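Local structure of CRISPR-associated protein, Cse1 family (Acidimicrobium ferrooxidans, 4H3T) at residues L18-R23 against S28-R33; A55-V60 against R211-L216. The protein is probably the large Cse1 subunit of a type I-E CRISPR Cascade complex, which in its relatives helps recognise and bind invading DNA. The protein carries 1 engineered substitution. All coordinates share one frame; numbering follows the deposited sequence.

Contact 1. Residues L18-R23 against S28-R33; sequences LPVRFR and SEVSLR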
ATOM      1  N   LEU A  18     -15.319  -2.225  12.932  1.00 39.25           N
ATOM      2  CA  LEU A  18     -14.651  -2.438  11.637  1.00 39.72           C
ATOM      3  C   LEU A  18     -15.580  -1.986  10.520  1.00 42.90           C
ATOM      4  O   LEU A  18     -16.608  -2.600  10.302  1.00 41.31           O
ATOM      5  CB  LEU A  18     -14.278  -3.921  11.491  1.00 39.59           C
ATOM      6  CG  LEU A  18     -13.319  -4.412  12.568  1.00 43.45           C
ATOM      7  CD1 LEU A  18     -13.288  -5.871  12.605  1.00 45.55           C
ATOM      8  CD2 LEU A  18     -11.916  -3.884  12.358  1.00 42.55           C
ATOM      9  N   PRO A  19     -15.281  -0.852   9.859  1.00 42.09           N
ATOM     10  CA  PRO A  19     -16.214  -0.337   8.840  1.00 41.96           C
ATOM     11  C   PRO A  19     -16.119  -1.143   7.551  1.00 42.66           C
ATOM     12  O   PRO A  19     -15.036  -1.343   6.993  1.00 40.08           O
ATOM     13  CB  PRO A  19     -15.779   1.121   8.646  1.00 42.13           C
ATOM     14  CG  PRO A  19     -14.474   1.229   9.240  1.00 44.71           C
ATOM     15  CD  PRO A  19     -14.105   0.016   9.990  1.00 41.51           C
ATOM     16  N   VAL A  20     -17.252  -1.594   7.088  1.00 40.31           N
ATOM     17  CA  VAL A  20     -17.323  -2.412   5.884  1.00 40.36           C
ATOM     18  C   VAL A  20     -18.446  -1.933   5.002  1.00 46.45           C
ATOM     19  O   VAL A  20     -19.345  -1.227   5.440  1.00 45.21           O
ATOM     20  CB  VAL A  20     -17.484  -3.922   6.199  1.00 43.84           C
ATOM     21  CG1 VAL A  20     -16.299  -4.442   6.979  1.00 43.13           C
ATOM     22  CG2 VAL A  20     -18.781  -4.193   6.940  1.00 46.41           C
ATOM     23  N   ARG A  21     -18.396  -2.369   3.759  1.00 43.13           N
ATOM     24  CA  ARG A  21     -19.455  -2.161   2.783  1.00 45.26           C
ATOM     25  C   ARG A  21     -20.047  -3.535   2.434  1.00 48.08           C
ATOM     26  O   ARG A  21     -19.307  -4.453   2.096  1.00 47.58           O
ATOM     27  CB  ARG A  21     -18.898  -1.475   1.545  1.00 45.16           C
ATOM     28  CG  ARG A  21     -19.921  -1.314   0.413  1.00 51.52           C
ATOM     29  CD  ARG A  21     -19.172  -0.785  -0.805  1.00 66.80           C
ATOM     30  NE  ARG A  21     -19.024   0.667  -0.780  1.00 74.89           N
ATOM     31  CZ  ARG A  21     -19.980   1.540  -1.106  1.00 96.58           C
ATOM     32  NH1 ARG A  21     -21.195   1.116  -1.452  1.00 89.96           N
ATOM     33  NH2 ARG A  21     -19.734   2.844  -1.069  1.00 87.17           N
ATOM     34  N   PHE A  22     -21.350  -3.685   2.586  1.00 48.50           N
ATOM     35  CA  PHE A  22     -22.051  -4.936   2.348  1.00 50.51           C
ATOM     36  C   PHE A  22     -22.415  -5.046   0.867  1.00 55.24           C
ATOM     37  O   PHE A  22     -22.500  -4.021   0.194  1.00 53.65           O
ATOM     38  CB  PHE A  22     -23.292  -5.033   3.234  1.00 53.66           C
ATOM     39  CG  PHE A  22     -22.974  -5.434   4.653  1.00 52.60           C
ATOM     40  CD1 PHE A  22     -22.925  -6.772   5.013  1.00 53.69           C
ATOM     41  CD2 PHE A  22     -22.711  -4.471   5.631  1.00 53.25           C
ATOM     42  CE1 PHE A  22     -22.597  -7.146   6.307  1.00 52.54           C
ATOM     43  CE2 PHE A  22     -22.490  -4.844   6.948  1.00 53.58           C
ATOM     44  CZ  PHE A  22     -22.481  -6.179   7.293  1.00 52.31           C
ATOM     45  N   ARG A  23     -22.592  -6.279   0.357  1.00 54.39           N
ATOM     46  CA  ARG A  23     -22.973  -6.525  -1.049  1.00 55.33           C
ATOM     47  C   ARG A  23     -24.352  -5.899  -1.378  1.00 60.75           C
ATOM     48  O   ARG A  23     -24.555  -5.468  -2.499  1.00 59.97           O
ATOM     49  CB  ARG A  23     -22.979  -8.028  -1.365  1.00 58.49           C
ATOM     50  CG  ARG A  23     -21.590  -8.601  -1.434  1.00 61.76           C
ATOM     51  CD  ARG A  23     -21.610 -10.117  -1.394  1.00 70.40           C
ATOM     52  NE  ARG A  23     -21.864 -10.681  -2.715  1.00 69.36           N
ATOM     53  CZ  ARG A  23     -22.066 -11.971  -2.972  1.00 89.86           C
ATOM     54  NH1 ARG A  23     -22.032 -12.870  -1.985  1.00 71.83           N
ATOM     55  NH2 ARG A  23     -22.300 -12.377  -4.216  1.00 77.08           N
ATOM     56  N   SER A  28     -21.665  -0.060   7.334  1.00 50.20           N
ATOM     57  CA  SER A  28     -21.749  -0.041   8.799  1.00 49.46           C
ATOM     58  C   SER A  28     -20.513  -0.719   9.421  1.00 49.53           C
ATOM     59  O   SER A  28     -19.609  -1.180   8.716  1.00 46.07           O
ATOM     60  CB  SER A  28     -23.047  -0.674   9.298  1.00 57.12           C
ATOM     61  OG  SER A  28     -23.142  -2.061   9.036  1.00 67.29           O
ATOM     62  N   GLU A  29     -20.417  -0.648  10.719  1.00 45.56           N
ATOM     63  CA  GLU A  29     -19.308  -1.232  11.462  1.00 42.67           C
ATOM     64  C   GLU A  29     -19.664  -2.574  11.969  1.00 44.39           C
ATOM     65  O   GLU A  29     -20.797  -2.790  12.383  1.00 44.78           O
ATOM     66  CB  GLU A  29     -18.904  -0.329  12.623  1.00 42.98           C
ATOM     67  CG  GLU A  29     -18.198   0.894  12.121  1.00 43.11           C
ATOM     68  CD  GLU A  29     -17.868   1.887  13.220  1.00 50.94           C
ATOM     69  OE1 GLU A  29     -18.100   1.577  14.406  1.00 73.31           O
ATOM     70  OE2 GLU A  29     -17.397   2.990  12.886  1.00 52.88           O
ATOM     71  N   VAL A  30     -18.707  -3.512  11.953  1.00 43.31           N
ATOM     72  CA  VAL A  30     -18.970  -4.859  12.466  1.00 42.33           C
ATOM     73  C   VAL A  30     -17.897  -5.229  13.506  1.00 43.97           C
ATOM     74  O   VAL A  30     -16.826  -4.620  13.571  1.00 42.10           O
ATOM     75  CB  VAL A  30     -19.051  -5.907  11.323  1.00 46.18           C
ATOM     76  CG1 VAL A  30     -20.252  -5.639  10.420  1.00 46.75           C
ATOM     77  CG2 VAL A  30     -17.745  -5.986  10.486  1.00 45.63           C
ATOM     78  N   SER A  31     -18.178  -6.241  14.274  1.00 40.10           N
ATOM     79  CA  SER A  31     -17.243  -6.814  15.258  1.00 40.37           C
ATOM     80  C   SER A  31     -16.313  -7.790  14.546  1.00 47.03           C
ATOM     81  O   SER A  31     -16.560  -8.133  13.379  1.00 44.52           O
ATOM     82  CB  SER A  31     -18.031  -7.562  16.297  1.00 47.17           C
ATOM     83  OG  SER A  31     -18.721  -8.599  15.620  1.00 47.77           O
ATOM     84  N   LEU A  32     -15.293  -8.271  15.238  1.00 42.32           N
ATOM     85  CA  LEU A  32     -14.399  -9.252  14.644  1.00 43.22           C
ATOM     86  C   LEU A  32     -15.120 -10.589  14.413  1.00 46.35           C
ATOM     87  O   LEU A  32     -14.881 -11.217  13.412  1.00 46.70           O
ATOM     88  CB  LEU A  32     -13.146  -9.499  15.469  1.00 43.21           C
ATOM     89  CG  LEU A  32     -12.145  -8.406  15.502  1.00 44.94           C
ATOM     90  CD1 LEU A  32     -11.226  -8.622  16.671  1.00 46.91           C
ATOM     91  CD2 LEU A  32     -11.352  -8.347  14.224  1.00 42.29           C
ATOM     92  N   ARG A  33     -16.073 -10.951  15.258  1.00 45.87           N
ATOM     93  CA  ARG A  33     -16.847 -12.149  15.071  1.00 45.31           C
ATOM     94  C   ARG A  33     -17.668 -12.026  13.777  1.00 50.73           C
ATOM     95  O   ARG A  33     -17.586 -12.916  12.931  1.00 48.04           O
ATOM     96  CB  ARG A  33     -17.738 -12.438  16.300  1.00 46.62           C
ATOM     97  CG  ARG A  33     -18.370 -13.813  16.193  1.00 55.02           C
ATOM     98  CD  ARG A  33     -19.868 -13.741  16.227  1.00 66.43           C
ATOM     99  NE  ARG A  33     -20.474 -15.078  16.189  1.00 63.74           N
ATOM    100  CZ  ARG A  33     -21.625 -15.355  15.592  1.00 71.68           C
ATOM    101  NH1 ARG A  33     -22.301 -14.400  14.961  1.00 55.39           N
ATOM    102  NH2 ARG A  33     -22.103 -16.600  15.597  1.00 60.95           N
TER
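The carbonyl oxygen of Leu-18 is gripped twice from the partner strand: the backbone N of Val-30 donates a hydrogen bond to Leu-18 O over 2.8 Å, and the CA-H of Glu-29 adds a weaker C-H...O contact to the same atom. The amide donor lies 33° out of the carbonyl plane. This is an antiparallel beta hairpin, strands 18-22 and 27-30, at one side of a three-stranded sheet whose central strand, 18-22, pairs on its other flank with 42-45. Leu-18 and Val-30 form a hydrogen-bonded pair closed by the return bond from Leu-18 N to Val-30 O. Val-20 and Ser-28 form the next such pair: Val-20 N meets Ser-28 O almost straight at 2.9 Å, while the reverse bond, Ser-28 N to Val-20 O, is longer at 3.2 Å.

Side chains of Leu-18, Val-20, Ser-28 and Val-30 share one face of the hairpin. With chi1 at -65°, Val-30 CG1 is turned opposite its own carbonyl carbon, where it meets both Val-20 CG2, at 4.0 Å, and CZ of Phe-22; the two valine side chains stand roughly perpendicular. Trimming Val-30 to an alanine would probably leave the Phe-22 ring and the Val-20 methyls without this shared apolar neighbour, opening a gap beside Ile-35 of helix 32-37, which also packs on Val-30. On the other face Glu-29 CG lies against Pro-19, and its carboxylate forms a salt bridge with Arg-162. Where the strand gives way to the helix, Ser-31 is the N-cap, its OG accepting from Asp-34 N, and Leu-32 CD2 touches Leu-18 CD1 at 3.5 Å. At the opposite end, Ser-28 OG sits at the ring edge of Phe-22, 3.5 Å from CE2.

Contact 2. Residues A55-V60 against R211-L216; sequences ALLRLV and RETLLL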
ATOM      1  N   ALA A  55      -3.464  -2.207   7.631  1.00 36.65           N
ATOM      2  CA  ALA A  55      -3.310  -2.542   9.057  1.00 36.22           C
ATOM      3  C   ALA A  55      -4.430  -3.440   9.545  1.00 36.79           C
ATOM      4  O   ALA A  55      -4.152  -4.489  10.166  1.00 36.47           O
ATOM      5  CB  ALA A  55      -3.231  -1.248   9.890  1.00 38.38           C
ATOM      6  N   LEU A  56      -5.659  -3.109   9.180  1.00 35.76           N
ATOM      7  CA  LEU A  56      -6.828  -3.901   9.593  1.00 36.50           C
ATOM      8  C   LEU A  56      -6.894  -5.221   8.798  1.00 39.42           C
ATOM      9  O   LEU A  56      -7.231  -6.236   9.366  1.00 40.30           O
ATOM     10  CB  LEU A  56      -8.116  -3.118   9.408  1.00 37.76           C
ATOM     11  CG  LEU A  56      -8.325  -1.882  10.377  1.00 40.81           C
ATOM     12  CD1 LEU A  56      -9.573  -1.133   9.978  1.00 44.36           C
ATOM     13  CD2 LEU A  56      -8.289  -2.345  11.830  1.00 39.17           C
ATOM     14  N   LEU A  57      -6.473  -5.224   7.541  1.00 38.65           N
ATOM     15  CA  LEU A  57      -6.464  -6.458   6.726  1.00 36.46           C
ATOM     16  C   LEU A  57      -5.494  -7.454   7.325  1.00 40.77           C
ATOM     17  O   LEU A  57      -5.857  -8.604   7.512  1.00 40.16           O
ATOM     18  CB  LEU A  57      -6.121  -6.187   5.272  1.00 37.64           C
ATOM     19  CG  LEU A  57      -5.932  -7.440   4.349  1.00 41.43           C
ATOM     20  CD1 LEU A  57      -7.203  -8.257   4.261  1.00 41.18           C
ATOM     21  CD2 LEU A  57      -5.495  -7.041   2.999  1.00 44.05           C
ATOM     22  N   ARG A  58      -4.267  -7.009   7.662  1.00 35.81           N
ATOM     23  CA  ARG A  58      -3.272  -7.888   8.268  1.00 37.09           C
ATOM     24  C   ARG A  58      -3.696  -8.389   9.636  1.00 39.27           C
ATOM     25  O   ARG A  58      -3.501  -9.550   9.927  1.00 37.96           O
ATOM     26  CB  ARG A  58      -1.913  -7.229   8.309  1.00 37.23           C
ATOM     27  CG  ARG A  58      -1.372  -7.142   6.912  1.00 35.52           C
ATOM     28  CD  ARG A  58      -0.275  -6.184   6.720  1.00 39.57           C
ATOM     29  NE  ARG A  58       0.956  -6.527   7.425  1.00 40.03           N
ATOM     30  CZ  ARG A  58       2.062  -7.028   6.895  1.00 48.50           C
ATOM     31  NH1 ARG A  58       2.073  -7.454   5.636  1.00 38.73           N
ATOM     32  NH2 ARG A  58       3.158  -7.149   7.628  1.00 41.22           N
ATOM     33  N   LEU A  59      -4.376  -7.576  10.424  1.00 39.27           N
ATOM     34  CA  LEU A  59      -4.910  -8.043  11.707  1.00 39.10           C
ATOM     35  C   LEU A  59      -5.887  -9.195  11.504  1.00 39.50           C
ATOM     36  O   LEU A  59      -5.878 -10.207  12.215  1.00 39.44           O
ATOM     37  CB  LEU A  59      -5.634  -6.883  12.428  1.00 40.51           C
ATOM     38  CG  LEU A  59      -6.529  -7.313  13.649  1.00 46.92           C
ATOM     39  CD1 LEU A  59      -5.667  -7.771  14.719  1.00 50.94           C
ATOM     40  CD2 LEU A  59      -7.340  -6.118  14.191  1.00 53.66           C
ATOM     41  N   VAL A  60      -6.813  -8.985  10.592  1.00 38.10           N
ATOM     42  CA  VAL A  60      -7.857  -9.961  10.273  1.00 37.06           C
ATOM     43  C   VAL A  60      -7.242 -11.241   9.645  1.00 40.77           C
ATOM     44  O   VAL A  60      -7.682 -12.344   9.982  1.00 40.26           O
ATOM     45  CB  VAL A  60      -9.009  -9.348   9.413  1.00 40.40           C
ATOM     46  CG1 VAL A  60     -10.013 -10.396   8.985  1.00 43.87           C
ATOM     47  CG2 VAL A  60      -9.745  -8.308  10.246  1.00 41.53           C
ATOM     48  N   ARG A 211     -14.467 -12.377   1.940  1.00 45.88           N
ATOM     49  CA  ARG A 211     -14.063 -13.773   2.090  1.00 48.04           C
ATOM     50  C   ARG A 211     -13.074 -14.158   0.997  1.00 49.96           C
ATOM     51  O   ARG A 211     -12.059 -14.773   1.312  1.00 47.84           O
ATOM     52  CB  ARG A 211     -15.270 -14.705   2.081  1.00 47.53           C
ATOM     53  CG  ARG A 211     -14.882 -16.130   2.258  1.00 47.35           C
ATOM     54  CD  ARG A 211     -16.063 -16.973   2.680  1.00 57.78           C
ATOM     55  NE  ARG A 211     -15.570 -18.264   3.152  1.00 58.78           N
ATOM     56  CZ  ARG A 211     -15.188 -19.269   2.372  1.00 63.13           C
ATOM     57  NH1 ARG A 211     -15.265 -19.163   1.049  1.00 57.90           N
ATOM     58  NH2 ARG A 211     -14.709 -20.378   2.905  1.00 59.44           N
ATOM     59  N   GLU A 212     -13.319 -13.743  -0.256  1.00 47.68           N
ATOM     60  CA  GLU A 212     -12.372 -13.963  -1.368  1.00 46.59           C
ATOM     61  C   GLU A 212     -11.051 -13.275  -1.121  1.00 45.93           C
ATOM     62  O   GLU A 212     -10.009 -13.873  -1.309  1.00 45.13           O
ATOM     63  CB  GLU A 212     -12.894 -13.425  -2.694  1.00 49.15           C
ATOM     64  CG  GLU A 212     -14.042 -14.162  -3.309  1.00 61.04           C
ATOM     65  CD  GLU A 212     -14.345 -13.666  -4.714  1.00 78.87           C
ATOM     66  OE1 GLU A 212     -13.569 -12.840  -5.261  1.00 58.25           O
ATOM     67  OE2 GLU A 212     -15.383 -14.101  -5.259  1.00 74.97           O
ATOM     68  N   THR A 213     -11.090 -11.996  -0.706  1.00 44.37           N
ATOM     69  CA  THR A 213      -9.891 -11.221  -0.361  1.00 43.08           C
ATOM     70  C   THR A 213      -9.075 -11.914   0.706  1.00 45.22           C
ATOM     71  O   THR A 213      -7.862 -12.011   0.591  1.00 42.85           O
ATOM     72  CB  THR A 213     -10.295  -9.820   0.133  1.00 42.93           C
ATOM     73  OG1 THR A 213     -10.948  -9.160  -0.951  1.00 43.94           O
ATOM     74  CG2 THR A 213      -9.123  -8.997   0.673  1.00 42.13           C
ATOM     75  N   LEU A 214      -9.730 -12.382   1.753  1.00 42.27           N
ATOM     76  CA  LEU A 214      -9.008 -13.078   2.815  1.00 42.25           C
ATOM     77  C   LEU A 214      -8.359 -14.361   2.293  1.00 47.94           C
ATOM     78  O   LEU A 214      -7.169 -14.546   2.506  1.00 45.81           O
ATOM     79  CB  LEU A 214      -9.922 -13.395   3.971  1.00 42.61           C
ATOM     80  CG  LEU A 214     -10.418 -12.185   4.779  1.00 44.49           C
ATOM     81  CD1 LEU A 214     -11.446 -12.675   5.823  1.00 43.95           C
ATOM     82  CD2 LEU A 214      -9.276 -11.400   5.453  1.00 46.28           C
ATOM     83  N   LEU A 215      -9.058 -15.120   1.498  1.00 44.74           N
ATOM     84  CA  LEU A 215      -8.486 -16.347   0.914  1.00 46.04           C
ATOM     85  C   LEU A 215      -7.364 -16.077  -0.110  1.00 47.44           C
ATOM     86  O   LEU A 215      -6.371 -16.824  -0.105  1.00 47.88           O
ATOM     87  CB  LEU A 215      -9.573 -17.198   0.306  1.00 47.75           C
ATOM     88  CG  LEU A 215     -10.590 -17.780   1.356  1.00 51.85           C
ATOM     89  CD1 LEU A 215     -11.636 -18.587   0.681  1.00 52.34           C
ATOM     90  CD2 LEU A 215      -9.905 -18.660   2.387  1.00 56.17           C
ATOM     91  N   LEU A 216      -7.463 -15.030  -0.934  1.00 45.30           N
ATOM     92  CA  LEU A 216      -6.372 -14.642  -1.865  1.00 44.27           C
ATOM     93  C   LEU A 216      -5.107 -14.299  -1.109  1.00 46.41           C
ATOM     94  O   LEU A 216      -4.026 -14.408  -1.693  1.00 47.11           O
ATOM     95  CB  LEU A 216      -6.793 -13.442  -2.737  1.00 43.11           C
ATOM     96  CG  LEU A 216      -7.946 -13.808  -3.717  1.00 47.99           C
ATOM     97  CD1 LEU A 216      -8.597 -12.549  -4.334  1.00 48.86           C
ATOM     98  CD2 LEU A 216      -7.444 -14.710  -4.819  1.00 48.52           C
TER
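Apolar contact between Leu-214 and two residues one helical turn apart, Leu-57 and Val-60, joins helix 52-68 to helix 210-217. The local helix axes cross at -74° and stay 11.0 Å apart at their nearest, so the side chains bridge the space by their ends. Leu-214 CD2 does most of the touching: it lies 3.7 Å from Val-60 CG1 and 3.9 Å from Leu-57 CD1. Val-60 comes crosswise to Leu-214, whereas Leu-57 and Leu-214 run alongside one another, pointing opposite ways. The CG of Leu-57 stands opposite its backbone N (chi1 174°), a torsion that turns its branch toward helix 210-217, where CD1 also lies 4.1 Å from Thr-213 CG2. Phe-45 of strand 42-45 packs on both Leu-57 and Val-60, extending the apolar cluster to the small sheet.

The polar component is directed elsewhere. Thr-213 presents its methyl to Leu-57, while its OG1 is hydrogen-bonded to Gly-207 N and Thr-209 O, in the loop leading into its own helix.

With methyl groups alone meeting across a buried interface, the two helices are held here by dispersion and the exclusion of water, and the threonine hydroxyl already has partners on its own side.

Contact 1 and contact 2 meet through helix 52-68, whose side chains reach both the region of contact 1 and helix 210-217. Their centres are about 13 Å apart, and Leu-18 of the hairpin and Leu-32 of the helix that follows it both touch helix 52-68: Leu-18 CD2 comes to 4.0 Å from Leu-56 CD2, and Leu-32 CD2 to 4.3 Å from Val-60 CG2. Val-60 thus belongs to both neighbourhoods, offering one methyl to each. Contact 1 closes a local hairpin; contact 2 joins two segments with 150 residues between them. Strand 42-45, in the same sheet as the hairpin, gives a second connection through Phe-45, a worked example of local and long-range contacts sharing one core.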